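Local coordinates for protein SmhA (Serratia marcescens, PDB 7A27) that is one component of the Smh tripartite alpha-pore forming toxin and probably acts with its two partner proteins to open pores in membranes, at residues Leu50-Leu61 and Leu273-Ala284; Asn3-Gln12 and Ala311-Ala322. All blocks are in the same frame, centred on the assembly; numbering follows the deposited sequence.

Interaction 1: Leu50-Leu61 and Leu273-Ala284; sequences LTVKIKAYQNQL and LLSVAKSVQAQA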
loop_
_atom_site.group_PDB
_atom_site.type_symbol
_atom_site.label_atom_id
_atom_site.label_comp_id
_atom_site.label_asym_id
_atom_site.label_seq_id
_atom_site.Cartn_x
_atom_site.Cartn_y
_atom_site.Cartn_z
ATOM N N LEU A 50 14.284 -29.598 4.302
ATOM C CA LEU A 50 13.787 -28.471 3.462
ATOM C C LEU A 50 12.286 -28.266 3.709
ATOM O O LEU A 50 11.845 -27.107 3.689
ATOM C CB LEU A 50 14.077 -28.746 1.979
ATOM C CG LEU A 50 13.490 -27.735 0.988
ATOM C CD1 LEU A 50 14.075 -26.336 1.213
ATOM C CD2 LEU A 50 13.709 -28.172 -0.452
ATOM N N THR A 51 11.522 -29.339 3.919
ATOM C CA THR A 51 10.069 -29.262 4.218
ATOM C C THR A 51 9.872 -28.330 5.423
ATOM O O THR A 51 9.020 -27.422 5.313
ATOM C CB THR A 51 9.445 -30.651 4.430
ATOM O OG1 THR A 51 9.553 -31.410 3.222
ATOM C CG2 THR A 51 7.988 -30.593 4.832
ATOM N N VAL A 52 10.651 -28.498 6.502
ATOM C CA VAL A 52 10.517 -27.673 7.747
ATOM C C VAL A 52 10.873 -26.200 7.469
ATOM O O VAL A 52 10.262 -25.346 8.131
ATOM C CB VAL A 52 11.301 -28.234 8.957
ATOM C CG1 VAL A 52 10.722 -29.566 9.427
ATOM C CG2 VAL A 52 12.802 -28.336 8.721
ATOM N N LYS A 53 11.786 -25.907 6.533
ATOM C CA LYS A 53 12.242 -24.520 6.231
ATOM C C LYS A 53 11.141 -23.780 5.464
ATOM O O LYS A 53 10.952 -22.568 5.756
ATOM C CB LYS A 53 13.576 -24.495 5.474
ATOM C CG LYS A 53 14.701 -25.300 6.120
ATOM C CD LYS A 53 16.127 -24.840 5.883
ATOM C CE LYS A 53 16.412 -23.501 6.543
ATOM N NZ LYS A 53 17.848 -23.325 6.873
ATOM N N ILE A 54 10.438 -24.473 4.559
ATOM C CA ILE A 54 9.298 -23.913 3.771
ATOM C C ILE A 54 8.112 -23.662 4.715
ATOM O O ILE A 54 7.653 -22.506 4.777
ATOM C CB ILE A 54 8.900 -24.826 2.593
ATOM C CG1 ILE A 54 10.045 -25.006 1.592
ATOM C CG2 ILE A 54 7.650 -24.294 1.898
ATOM C CD1 ILE A 54 9.825 -26.119 0.585
ATOM N N LYS A 55 7.623 -24.695 5.414
ATOM C CA LYS A 55 6.485 -24.593 6.372
ATOM C C LYS A 55 6.739 -23.458 7.375
ATOM O O LYS A 55 5.781 -22.734 7.673
ATOM C CB LYS A 55 6.268 -25.908 7.126
ATOM C CG LYS A 55 5.593 -27.018 6.329
ATOM C CD LYS A 55 5.445 -28.321 7.102
ATOM C CE LYS A 55 4.793 -29.436 6.303
ATOM N NZ LYS A 55 4.879 -30.739 7.001
ATOM N N ALA A 56 7.971 -23.313 7.882
ATOM C CA ALA A 56 8.376 -22.277 8.867
ATOM C C ALA A 56 8.284 -20.894 8.227
ATOM O O ALA A 56 7.779 -19.982 8.893
ATOM C CB ALA A 56 9.774 -22.521 9.378
ATOM N N TYR A 57 8.776 -20.749 6.994
ATOM C CA TYR A 57 8.771 -19.468 6.250
ATOM C C TYR A 57 7.331 -19.103 5.889
ATOM O O TYR A 57 6.935 -17.943 6.102
ATOM C CB TYR A 57 9.661 -19.556 5.011
ATOM C CG TYR A 57 9.806 -18.290 4.194
ATOM C CD1 TYR A 57 10.260 -17.105 4.759
ATOM C CD2 TYR A 57 9.593 -18.304 2.825
ATOM C CE1 TYR A 57 10.444 -15.965 3.996
ATOM C CE2 TYR A 57 9.782 -17.176 2.046
ATOM C CZ TYR A 57 10.210 -16.002 2.630
ATOM O OH TYR A 57 10.398 -14.903 1.846
ATOM N N GLN A 58 6.566 -20.060 5.371
ATOM C CA GLN A 58 5.161 -19.834 4.955
ATOM C C GLN A 58 4.360 -19.376 6.180
ATOM O O GLN A 58 3.537 -18.437 6.037
ATOM C CB GLN A 58 4.581 -21.090 4.297
ATOM C CG GLN A 58 3.282 -20.833 3.553
ATOM C CD GLN A 58 2.894 -21.978 2.652
ATOM O OE1 GLN A 58 3.190 -23.146 2.915
ATOM N NE2 GLN A 58 2.182 -21.639 1.589
ATOM N N ASN A 59 4.625 -19.977 7.344
ATOM C CA ASN A 59 3.942 -19.644 8.623
ATOM C C ASN A 59 4.325 -18.218 9.038
ATOM O O ASN A 59 3.425 -17.425 9.320
ATOM C CB ASN A 59 4.280 -20.611 9.756
ATOM C CG ASN A 59 3.400 -20.346 10.958
ATOM O OD1 ASN A 59 3.878 -19.818 11.959
ATOM N ND2 ASN A 59 2.106 -20.621 10.829
ATOM N N GLN A 60 5.623 -17.901 9.039
ATOM C CA GLN A 60 6.142 -16.596 9.495
ATOM C C GLN A 60 5.590 -15.483 8.588
ATOM O O GLN A 60 5.345 -14.385 9.106
ATOM C CB GLN A 60 7.662 -16.706 9.654
ATOM C CG GLN A 60 8.310 -15.469 10.278
ATOM C CD GLN A 60 7.804 -15.060 11.649
ATOM O OE1 GLN A 60 7.333 -13.926 11.847
ATOM N NE2 GLN A 60 7.921 -15.976 12.608
ATOM N N LEU A 61 5.329 -15.763 7.306
ATOM C CA LEU A 61 4.773 -14.777 6.329
ATOM C C LEU A 61 3.284 -14.531 6.607
ATOM O O LEU A 61 2.869 -13.365 6.576
ATOM C CB LEU A 61 4.962 -15.268 4.891
ATOM C CG LEU A 61 6.368 -15.127 4.313
ATOM C CD1 LEU A 61 6.454 -15.864 2.991
ATOM C CD2 LEU A 61 6.766 -13.666 4.147
ATOM N N LEU A 273 9.894 -30.149 -4.550
ATOM C CA LEU A 273 9.930 -29.366 -3.297
ATOM C C LEU A 273 10.554 -27.994 -3.568
ATOM O O LEU A 273 10.123 -27.026 -2.924
ATOM C CB LEU A 273 10.681 -30.158 -2.224
ATOM C CG LEU A 273 10.445 -29.692 -0.785
ATOM C CD1 LEU A 273 8.961 -29.550 -0.476
ATOM C CD2 LEU A 273 11.074 -30.658 0.200
ATOM N N LEU A 274 11.522 -27.903 -4.485
ATOM C CA LEU A 274 12.149 -26.602 -4.850
ATOM C C LEU A 274 11.095 -25.751 -5.560
ATOM O O LEU A 274 11.020 -24.552 -5.249
ATOM C CB LEU A 274 13.368 -26.831 -5.741
ATOM C CG LEU A 274 14.023 -25.571 -6.306
ATOM C CD1 LEU A 274 14.623 -24.703 -5.198
ATOM C CD2 LEU A 274 15.106 -25.950 -7.315
ATOM N N SER A 275 10.318 -26.355 -6.470
ATOM C CA SER A 275 9.196 -25.703 -7.198
ATOM C C SER A 275 8.291 -24.990 -6.179
ATOM O O SER A 275 7.952 -23.808 -6.395
ATOM C CB SER A 275 8.423 -26.706 -8.022
ATOM O OG SER A 275 9.274 -27.393 -8.937
ATOM N N VAL A 276 7.940 -25.681 -5.087
ATOM C CA VAL A 276 7.080 -25.130 -3.997
ATOM C C VAL A 276 7.794 -23.918 -3.383
ATOM O O VAL A 276 7.216 -22.829 -3.394
ATOM C CB VAL A 276 6.745 -26.193 -2.934
ATOM C CG1 VAL A 276 6.020 -25.576 -1.744
ATOM C CG2 VAL A 276 5.930 -27.342 -3.503
ATOM N N ALA A 277 9.023 -24.105 -2.903
ATOM C CA ALA A 277 9.852 -23.052 -2.274
ATOM C C ALA A 277 9.855 -21.787 -3.147
ATOM O O ALA A 277 9.693 -20.688 -2.580
ATOM C CB ALA A 277 11.242 -23.572 -2.029
ATOM N N LYS A 278 9.996 -21.949 -4.469
ATOM C CA LYS A 278 10.041 -20.834 -5.448
ATOM C C LYS A 278 8.685 -20.133 -5.511
ATOM O O LYS A 278 8.688 -18.882 -5.537
ATOM C CB LYS A 278 10.395 -21.322 -6.856
ATOM C CG LYS A 278 11.823 -21.767 -7.103
ATOM C CD LYS A 278 12.142 -21.764 -8.605
ATOM C CE LYS A 278 13.445 -21.065 -8.926
ATOM N NZ LYS A 278 13.557 -19.699 -8.359
ATOM N N SER A 279 7.593 -20.912 -5.541
ATOM C CA SER A 279 6.193 -20.419 -5.589
ATOM C C SER A 279 5.886 -19.522 -4.379
ATOM O O SER A 279 5.181 -18.482 -4.568
ATOM C CB SER A 279 5.218 -21.546 -5.646
ATOM O OG SER A 279 3.922 -21.040 -5.405
ATOM N N VAL A 280 6.363 -19.925 -3.191
ATOM C CA VAL A 280 6.158 -19.198 -1.903
ATOM C C VAL A 280 6.958 -17.901 -1.938
ATOM O O VAL A 280 6.379 -16.848 -1.610
ATOM C CB VAL A 280 6.563 -20.042 -0.678
ATOM C CG1 VAL A 280 6.594 -19.220 0.599
ATOM C CG2 VAL A 280 5.637 -21.226 -0.499
ATOM N N GLN A 281 8.241 -17.995 -2.311
ATOM C CA GLN A 281 9.189 -16.854 -2.350
ATOM C C GLN A 281 8.675 -15.780 -3.316
ATOM O O GLN A 281 8.890 -14.586 -3.016
ATOM C CB GLN A 281 10.581 -17.350 -2.727
ATOM C CG GLN A 281 11.568 -16.239 -3.024
ATOM C CD GLN A 281 11.648 -15.211 -1.923
ATOM O OE1 GLN A 281 11.330 -15.491 -0.759
ATOM N NE2 GLN A 281 12.071 -14.012 -2.308
ATOM N N ALA A 282 8.029 -16.170 -4.421
ATOM C CA ALA A 282 7.478 -15.222 -5.415
ATOM C C ALA A 282 6.401 -14.355 -4.745
ATOM O O ALA A 282 6.359 -13.146 -5.005
ATOM C CB ALA A 282 6.942 -15.982 -6.599
ATOM N N GLN A 283 5.559 -14.979 -3.916
ATOM C CA GLN A 283 4.455 -14.316 -3.165
ATOM C C GLN A 283 5.052 -13.427 -2.065
ATOM O O GLN A 283 4.567 -12.289 -1.891
ATOM C CB GLN A 283 3.499 -15.368 -2.606
ATOM C CG GLN A 283 2.726 -16.155 -3.662
ATOM C CD GLN A 283 2.000 -17.346 -3.085
ATOM O OE1 GLN A 283 2.405 -17.920 -2.062
ATOM N NE2 GLN A 283 0.903 -17.710 -3.740
ATOM N N ALA A 284 6.091 -13.901 -1.368
ATOM C CA ALA A 284 6.794 -13.146 -0.307
ATOM C C ALA A 284 7.370 -11.870 -0.911
ATOM O O ALA A 284 7.159 -10.802 -0.323
ATOM C CB ALA A 284 7.879 -13.993 0.304
#
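Between Thr51-Leu273 at one end and Leu61-Ala284 at the other, the two helical segments run parallel, their axes inclined by 17° and 10.5 Å apart at closest approach. At the first turn Leu50 and Leu273 meet tip to tip, with Leu50 CD2 3.6 Å from Leu273 CG. Ile54 is a knob in a hole formed by Leu273, Val276, Ala277 and Val280: its CD1 lies 3.7 Å from Leu273 CD1, while CG2, the other branch, faces Val276 CG1 at 4.2 Å. Val280 returns the packing as a knob among Ile54, Tyr57, Gln58 and Leu61, its CG1 3.8 Å from Tyr57 CD2.

With CG anti to the backbone N (chi1 -177°), Tyr57 carries its hydroxyl across to the opposite helix, where OH donates to Gln281 OE1 at 2.8 Å, in the carbonyl plane. The bend of Gln281 at chi2 turns its amide back toward this hydroxyl. Leu61 CD1 lies over one face of the Tyr57 ring, near its rim, and also touches Ala284 CB at 3.6 Å. Phe147 of helix 104-155 stacks on Tyr57, and Tyr231 of the strand 230-237 borders Val280. These reciprocal knobs-into-holes, with one tyrosine-glutamine bond toward the C-terminal end of the segments, are characteristic of a coiled-coil-like interface within a long alpha-helical bundle.

Interaction 2: Asn3-Gln12 and Ala311-Ala322; sequences NLTSIDLSPQ and AYLTAAPIINQA
Ile7 and Leu9 lay the N-terminal arm, residues 3-12, along the C-terminal part of helix 301-321, so that a mostly non-helical length of chain covers one side of a helical bundle. The arm starts with a 3-10 turn at 4-6, is extended at Ile7 and Asp8, and then turns; the helix is kinked at Pro317, whose N makes no bond to the preceding turn.

Apolar packing supplies most of the contact. The two branches of Ile7 divide the work: CG2 sits 3.8 Å from Ala315 CB and also meets Ile318 CD1, whereas CD1 reaches Ile319 CG1 at 3.8 Å. This split follows from chi1 of 66°, which places CG1 between the backbone N and the carbonyl carbon. Nearer the N-terminus, Leu4 CD1 rests on Ala322 CB, and Ile318 CG2 packs against the backbone where Asn3 joins Leu4.

Tyr312 contributes both a ring face and a hydroxyl to Leu9. In a CH-pi contact, Leu9 CD2 stands 3.7 Å from the Tyr312 ring centroid, almost on the ring normal. Tyr312 OH donates to Leu9 O at 2.9 Å, tilted 28° from the carbonyl plane. Trp342 NE1 of helix 325-358 also bonds Leu9 O, so two donors grip this carbonyl and tie the arm to two helices.

Further polar bonds shape the arm itself. Ser6 OG reaches back to donate to Asn3 O across the 3-10 turn. An Asx turn at Asp8 runs into an ST turn at Ser10, where Gln12 N donates to Ser10 OG at 3.0 Å. Asp8 OD1 takes both Ser10 donors: N from above the carboxylate plane, and OG, at 2.7 Å, on the syn lone pair.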
loop_
_atom_site.group_PDB
_atom_site.type_symbol
_atom_site.label_atom_id
_atom_site.label_comp_id
_atom_site.label_asym_id
_atom_site.label_seq_id
_atom_site.Cartn_x
_atom_site.Cartn_y
_atom_site.Cartn_z
ATOM N N ASN A 3 3.196 40.743 4.486
ATOM C CA ASN A 3 1.774 40.992 4.061
ATOM C C ASN A 3 1.061 39.651 3.767
ATOM O O ASN A 3 1.742 38.606 3.650
ATOM C CB ASN A 3 1.697 41.970 2.882
ATOM C CG ASN A 3 0.364 42.698 2.817
ATOM O OD1 ASN A 3 -0.009 43.404 3.758
ATOM N ND2 ASN A 3 -0.361 42.533 1.720
ATOM N N LEU A 4 -0.284 39.677 3.724
ATOM C CA LEU A 4 -1.235 38.538 3.581
ATOM C C LEU A 4 -0.970 37.717 2.332
ATOM O O LEU A 4 -1.129 36.520 2.381
ATOM C CB LEU A 4 -2.645 39.132 3.518
ATOM C CG LEU A 4 -3.243 39.477 4.874
ATOM C CD1 LEU A 4 -4.143 40.700 4.779
ATOM C CD2 LEU A 4 -3.960 38.263 5.451
ATOM N N THR A 5 -0.659 38.405 1.239
ATOM C CA THR A 5 -0.307 37.897 -0.111
ATOM C C THR A 5 0.652 36.686 -0.040
ATOM O O THR A 5 0.711 35.953 -1.035
ATOM C CB THR A 5 0.247 39.091 -0.908
ATOM O OG1 THR A 5 0.520 38.740 -2.258
ATOM C CG2 THR A 5 1.524 39.649 -0.322
ATOM N N SER A 6 1.336 36.453 1.086
ATOM C CA SER A 6 2.393 35.415 1.249
ATOM C C SER A 6 1.962 34.219 2.127
ATOM O O SER A 6 2.721 33.254 2.197
ATOM C CB SER A 6 3.650 36.043 1.811
ATOM O OG SER A 6 3.443 36.402 3.171
ATOM N N ILE A 7 0.817 34.268 2.815
ATOM C CA ILE A 7 0.397 33.142 3.704
ATOM C C ILE A 7 -0.116 31.991 2.840
ATOM O O ILE A 7 -0.788 32.218 1.842
ATOM C CB ILE A 7 -0.601 33.546 4.812
ATOM C CG1 ILE A 7 -1.955 33.992 4.277
ATOM C CG2 ILE A 7 0.004 34.602 5.706
ATOM C CD1 ILE A 7 -3.032 34.117 5.341
ATOM N N ASP A 8 0.220 30.787 3.275
ATOM C CA ASP A 8 -0.099 29.489 2.636
ATOM C C ASP A 8 -0.864 28.650 3.672
ATOM O O ASP A 8 -0.222 28.036 4.523
ATOM C CB ASP A 8 1.205 28.832 2.166
ATOM C CG ASP A 8 1.062 27.421 1.641
ATOM O OD1 ASP A 8 -0.037 27.090 1.194
ATOM O OD2 ASP A 8 2.052 26.672 1.687
ATOM N N LEU A 9 -2.189 28.643 3.617
ATOM C CA LEU A 9 -3.067 27.843 4.515
ATOM C C LEU A 9 -3.506 26.560 3.791
ATOM O O LEU A 9 -4.487 25.930 4.240
ATOM C CB LEU A 9 -4.281 28.688 4.923
ATOM C CG LEU A 9 -4.004 29.934 5.753
ATOM C CD1 LEU A 9 -5.278 30.729 5.992
ATOM C CD2 LEU A 9 -3.378 29.548 7.070
ATOM N N SER A 10 -2.795 26.169 2.736
ATOM C CA SER A 10 -3.126 25.002 1.877
ATOM C C SER A 10 -2.684 23.695 2.537
ATOM O O SER A 10 -1.885 23.698 3.491
ATOM C CB SER A 10 -2.468 25.123 0.521
ATOM O OG SER A 10 -1.104 24.700 0.559
ATOM N N PRO A 11 -3.211 22.558 2.034
ATOM C CA PRO A 11 -2.775 21.228 2.443
ATOM C C PRO A 11 -1.381 20.858 1.928
ATOM O O PRO A 11 -0.935 19.787 2.205
ATOM C CB PRO A 11 -3.737 20.242 1.767
ATOM C CG PRO A 11 -4.856 21.093 1.205
ATOM C CD PRO A 11 -4.328 22.504 1.093
ATOM N N GLN A 12 -0.771 21.724 1.126
ATOM C CA GLN A 12 0.545 21.466 0.491
ATOM C C GLN A 12 0.416 20.162 -0.289
ATOM O O GLN A 12 -0.672 19.918 -0.809
ATOM C CB GLN A 12 1.630 21.548 1.572
ATOM C CG GLN A 12 1.486 22.843 2.360
ATOM C CD GLN A 12 2.756 23.396 2.924
ATOM O OE1 GLN A 12 3.844 23.026 2.530
ATOM N NE2 GLN A 12 2.598 24.318 3.852
ATOM N N ALA A 311 3.734 26.611 8.267
ATOM C CA ALA A 311 2.978 27.542 7.403
ATOM C C ALA A 311 1.897 28.252 8.214
ATOM O O ALA A 311 1.705 29.459 8.012
ATOM C CB ALA A 311 2.372 26.788 6.253
ATOM N N TYR A 312 1.216 27.515 9.090
ATOM C CA TYR A 312 0.098 28.024 9.918
ATOM C C TYR A 312 0.640 28.923 11.038
ATOM O O TYR A 312 -0.002 29.952 11.340
ATOM C CB TYR A 312 -0.762 26.862 10.414
ATOM C CG TYR A 312 -1.926 26.522 9.524
ATOM C CD1 TYR A 312 -1.738 25.996 8.259
ATOM C CD2 TYR A 312 -3.229 26.732 9.940
ATOM C CE1 TYR A 312 -2.808 25.699 7.432
ATOM C CE2 TYR A 312 -4.309 26.424 9.126
ATOM C CZ TYR A 312 -4.099 25.907 7.865
ATOM O OH TYR A 312 -5.158 25.631 7.058
ATOM N N LEU A 313 1.793 28.578 11.611
ATOM C CA LEU A 313 2.449 29.352 12.700
ATOM C C LEU A 313 2.838 30.743 12.181
ATOM O O LEU A 313 2.564 31.724 12.896
ATOM C CB LEU A 313 3.672 28.574 13.204
ATOM C CG LEU A 313 4.416 29.211 14.373
ATOM C CD1 LEU A 313 3.482 29.417 15.558
ATOM C CD2 LEU A 313 5.613 28.378 14.790
ATOM N N THR A 314 3.467 30.796 10.999
ATOM C CA THR A 314 3.926 32.036 10.318
ATOM C C THR A 314 2.734 32.886 9.876
ATOM O O THR A 314 2.858 34.122 9.951
ATOM C CB THR A 314 4.902 31.756 9.174
ATOM O OG1 THR A 314 4.267 30.921 8.216
ATOM C CG2 THR A 314 6.183 31.107 9.648
ATOM N N ALA A 315 1.642 32.254 9.449
ATOM C CA ALA A 315 0.419 32.900 8.930
ATOM C C ALA A 315 -0.313 33.688 10.014
ATOM O O ALA A 315 -0.769 34.799 9.700
ATOM C CB ALA A 315 -0.500 31.860 8.355
ATOM N N ALA A 316 -0.415 33.131 11.224
ATOM C CA ALA A 316 -1.232 33.668 12.333
ATOM C C ALA A 316 -0.909 35.139 12.647
ATOM O O ALA A 316 -1.791 35.987 12.566
ATOM C CB ALA A 316 -1.095 32.773 13.537
ATOM N N PRO A 317 0.335 35.522 13.029
ATOM C CA PRO A 317 0.620 36.914 13.367
ATOM C C PRO A 317 0.330 37.874 12.203
ATOM O O PRO A 317 -0.002 39.022 12.468
ATOM C CB PRO A 317 2.110 36.923 13.735
ATOM C CG PRO A 317 2.419 35.491 14.093
ATOM C CD PRO A 317 1.529 34.674 13.175
ATOM N N ILE A 318 0.456 37.392 10.959
ATOM C CA ILE A 318 0.195 38.184 9.723
ATOM C C ILE A 318 -1.314 38.443 9.611
ATOM O O ILE A 318 -1.691 39.616 9.303
ATOM C CB ILE A 318 0.763 37.484 8.482
ATOM C CG1 ILE A 318 2.286 37.337 8.565
ATOM C CG2 ILE A 318 0.325 38.205 7.212
ATOM C CD1 ILE A 318 2.915 36.546 7.414
ATOM N N ILE A 319 -2.148 37.425 9.871
ATOM C CA ILE A 319 -3.639 37.534 9.824
ATOM C C ILE A 319 -4.102 38.529 10.894
ATOM O O ILE A 319 -5.158 39.144 10.700
ATOM C CB ILE A 319 -4.309 36.163 10.025
ATOM C CG1 ILE A 319 -3.913 35.195 8.914
ATOM C CG2 ILE A 319 -5.816 36.331 10.137
ATOM C CD1 ILE A 319 -4.493 33.823 9.037
ATOM N N ASN A 320 -3.339 38.626 11.990
ATOM C CA ASN A 320 -3.603 39.493 13.170
ATOM C C ASN A 320 -3.379 40.964 12.784
ATOM O O ASN A 320 -4.158 41.803 13.268
ATOM C CB ASN A 320 -2.727 39.093 14.363
ATOM C CG ASN A 320 -3.257 39.517 15.710
ATOM O OD1 ASN A 320 -4.368 40.016 15.815
ATOM N ND2 ASN A 320 -2.453 39.331 16.739
ATOM N N GLN A 321 -2.372 41.264 11.943
ATOM C CA GLN A 321 -2.044 42.646 11.473
ATOM C C GLN A 321 -3.210 43.232 10.644
ATOM O O GLN A 321 -3.363 44.471 10.676
ATOM C CB GLN A 321 -0.773 42.701 10.610
ATOM C CG GLN A 321 0.531 42.191 11.235
ATOM C CD GLN A 321 1.716 42.249 10.275
ATOM O OE1 GLN A 321 1.592 42.017 9.072
ATOM N NE2 GLN A 321 2.913 42.502 10.792
ATOM N N ALA A 322 -3.989 42.401 9.929
ATOM C CA ALA A 322 -5.154 42.802 9.092
ATOM C C ALA A 322 -6.250 43.447 9.953
ATOM O O ALA A 322 -7.128 42.701 10.436
ATOM C CB ALA A 322 -5.710 41.600 8.355
#

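In the fold
Interactions 1 and 2 lie on opposite sides of the chain's centre, their centres 56 Å apart and their nearest atoms about 32 Å apart, and they do not touch. Along the sequence interaction 1 is nested within the loop closed by interaction 2, and their later segments lie on the successive helices 272-299 and 301-321. Helix 104-155 borders both, with Met144 beside Tyr57 and Val112 beside Tyr312. Interaction 1 adjoins strand 230-237 of the two-stranded antiparallel sheet; interaction 2 joins the N-terminal arm to helix 301-321. Both are away from Asn359, a calcium ligand of this protein, where no ion is bound in this model.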